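Local structure of glutamic acid/alanine-rich protein (Trypanosoma congolense, 2Y44) at residues Arg34-Ala39 and Tyr178-Ala183. The protein is a surface protein of the parasite, this chain being its helical ectodomain, and probably contributes to the coat of the trypanosome cell. Numbering follows the deposited sequence.
Unlike the reference sequence in segment 178-183: Tyr-178 (reference Ser).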
loop_
_atom_site.group_PDB
_atom_site.type_symbol
_atom_site.label_atom_id
_atom_site.label_comp_id
_atom_site.label_asym_id
_atom_site.label_seq_id
_atom_site.Cartn_x
_atom_site.Cartn_y
_atom_site.Cartn_z
ATOM N N ARG A 34 12.024 12.136 -1.906
ATOM C CA ARG A 34 13.316 12.445 -2.514
ATOM C C ARG A 34 13.147 13.540 -3.550
ATOM O O ARG A 34 13.909 14.489 -3.564
ATOM C CB ARG A 34 13.979 11.190 -3.131
ATOM C CG ARG A 34 15.183 11.506 -4.035
ATOM C CD ARG A 34 15.476 10.329 -4.974
ATOM N NE ARG A 34 14.537 10.319 -6.096
ATOM C CZ ARG A 34 14.051 9.227 -6.677
ATOM N NH1 ARG A 34 14.444 8.017 -6.286
ATOM N NH2 ARG A 34 13.194 9.350 -7.682
ATOM N N GLU A 35 12.158 13.398 -4.423
ATOM C CA GLU A 35 11.923 14.408 -5.424
ATOM C C GLU A 35 11.527 15.728 -4.787
ATOM O O GLU A 35 11.906 16.816 -5.265
ATOM C CB GLU A 35 10.867 13.957 -6.404
ATOM C CG GLU A 35 11.320 12.738 -7.223
ATOM C CD GLU A 35 10.277 12.321 -8.228
ATOM O OE1 GLU A 35 9.880 13.180 -9.032
ATOM O OE2 GLU A 35 9.835 11.151 -8.192
ATOM N N ALA A 36 10.720 15.655 -3.726
ATOM C CA ALA A 36 10.296 16.886 -3.089
ATOM C C ALA A 36 11.494 17.620 -2.480
ATOM O O ALA A 36 11.585 18.856 -2.495
ATOM C CB ALA A 36 9.268 16.592 -2.012
ATOM N N SER A 37 12.379 16.846 -1.881
ATOM C CA SER A 37 13.565 17.403 -1.276
ATOM C C SER A 37 14.497 18.012 -2.318
ATOM O O SER A 37 15.142 19.033 -2.045
ATOM C CB SER A 37 14.306 16.333 -0.459
ATOM O OG SER A 37 13.520 15.988 0.657
ATOM N N GLU A 38 14.575 17.367 -3.479
ATOM C CA GLU A 38 15.377 17.930 -4.583
ATOM C C GLU A 38 14.799 19.257 -5.063
ATOM O O GLU A 38 15.560 20.214 -5.333
ATOM C CB GLU A 38 15.488 16.940 -5.728
ATOM C CG GLU A 38 16.404 15.767 -5.391
ATOM C CD GLU A 38 16.207 14.592 -6.339
ATOM O OE1 GLU A 38 15.357 14.682 -7.251
ATOM O OE2 GLU A 38 16.866 13.555 -6.133
ATOM N N ALA A 39 13.473 19.359 -5.077
ATOM C CA ALA A 39 12.830 20.631 -5.472
ATOM C C ALA A 39 13.112 21.688 -4.411
ATOM O O ALA A 39 13.324 22.868 -4.740
ATOM C CB ALA A 39 11.300 20.456 -5.711
ATOM N N TYR A 178 4.281 17.125 -5.743
ATOM C CA TYR A 178 3.700 17.983 -6.762
ATOM C C TYR A 178 3.703 19.469 -6.336
ATOM O O TYR A 178 4.086 20.347 -7.106
ATOM C CB TYR A 178 2.291 17.491 -7.087
ATOM C CG TYR A 178 1.603 18.279 -8.183
ATOM C CD1 TYR A 178 2.002 18.147 -9.515
ATOM C CD2 TYR A 178 0.632 19.226 -7.873
ATOM C CE1 TYR A 178 1.381 18.882 -10.520
ATOM C CE2 TYR A 178 -0.026 19.936 -8.873
ATOM C CZ TYR A 178 0.368 19.774 -10.183
ATOM O OH TYR A 178 -0.233 20.543 -11.169
ATOM N N GLU A 179 3.318 19.751 -5.101
ATOM C CA GLU A 179 3.420 21.136 -4.609
ATOM C C GLU A 179 4.853 21.651 -4.542
ATOM O O GLU A 179 5.113 22.832 -4.859
ATOM C CB GLU A 179 2.815 21.249 -3.228
ATOM C CG GLU A 179 1.292 21.172 -3.202
ATOM C CD GLU A 179 0.763 21.558 -1.836
ATOM O OE1 GLU A 179 0.611 22.775 -1.553
ATOM O OE2 GLU A 179 0.576 20.640 -1.026
ATOM N N ALA A 180 5.787 20.766 -4.169
ATOM C CA ALA A 180 7.207 21.175 -4.028
ATOM C C ALA A 180 7.747 21.609 -5.385
ATOM O O ALA A 180 8.338 22.691 -5.531
ATOM C CB ALA A 180 8.044 20.026 -3.482
ATOM N N GLU A 181 7.431 20.807 -6.401
ATOM C CA GLU A 181 7.873 21.100 -7.752
ATOM C C GLU A 181 7.148 22.343 -8.327
ATOM O O GLU A 181 7.786 23.203 -8.953
ATOM C CB GLU A 181 7.737 19.855 -8.621
ATOM C CG GLU A 181 8.835 18.772 -8.290
ATOM C CD GLU A 181 8.572 17.431 -8.995
ATOM O OE1 GLU A 181 7.370 17.073 -9.003
ATOM O OE2 GLU A 181 9.524 16.764 -9.566
ATOM N N LYS A 182 5.876 22.518 -7.994
ATOM C CA LYS A 182 5.140 23.686 -8.481
ATOM C C LYS A 182 5.658 24.964 -7.851
ATOM O O LYS A 182 5.654 26.028 -8.491
ATOM C CB LYS A 182 3.618 23.554 -8.273
ATOM C CG LYS A 182 2.946 22.624 -9.286
ATOM C CD LYS A 182 3.115 23.149 -10.707
ATOM C CE LYS A 182 2.342 22.322 -11.701
ATOM N NZ LYS A 182 1.755 23.178 -12.771
ATOM N N ALA A 183 6.154 24.861 -6.618
ATOM C CA ALA A 183 6.632 26.046 -5.907
ATOM C C ALA A 183 7.930 26.502 -6.548
ATOM O O ALA A 183 8.134 27.693 -6.744
ATOM C CB ALA A 183 6.863 25.747 -4.439
HETATM O O HOH W 1 12.311 17.273 -8.004
#
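Glu-35 O and Glu-181 OE2 are joined through one water, which donates to both: 2.8 Å from the water to Glu-35 O and a longer 3.2 Å to Glu-181 OE2. No direct hydrogen bond links the two segments; the water supplies a polar link between them. The same OE2 lies 3.6 Å from Glu-35 OE1, a meeting of like charges in which the carboxylate planes are turned 73° apart. Such proximity may raise the pKa of one of the pair, though the water's donation to Glu-181 OE2 and the long salt bridge from Arg-34 to Glu-35 OE2 would work against this. In Glu-181, CG stands anti to the carbonyl carbon (chi1 -73°), and this places its methylene 3.9 Å from Ala-39 CB.

The rest of the apolar contact is made by three alanine methyls. Ala-180 CB packs against both alanines, three residues apart on 34-39, at 3.9 Å from Ala-36 CB and 4.0 Å from Ala-39 CB. Ala-39 CB also rests against the backbone, 3.7 Å from Ala-180 O. These short side chains permit an axis separation of 8.3 Å at 20°, the two segments running nearly parallel, consistent with the coiled coil predicted to include 34-39 and with alanine-mediated close packing of neighbouring helices.

Helix 57-107 completes the bundle: its Ala-74 touches Ala-36 and its Ala-70 touches Ala-180, so Ala-36 and Ala-180 also meet this third helix.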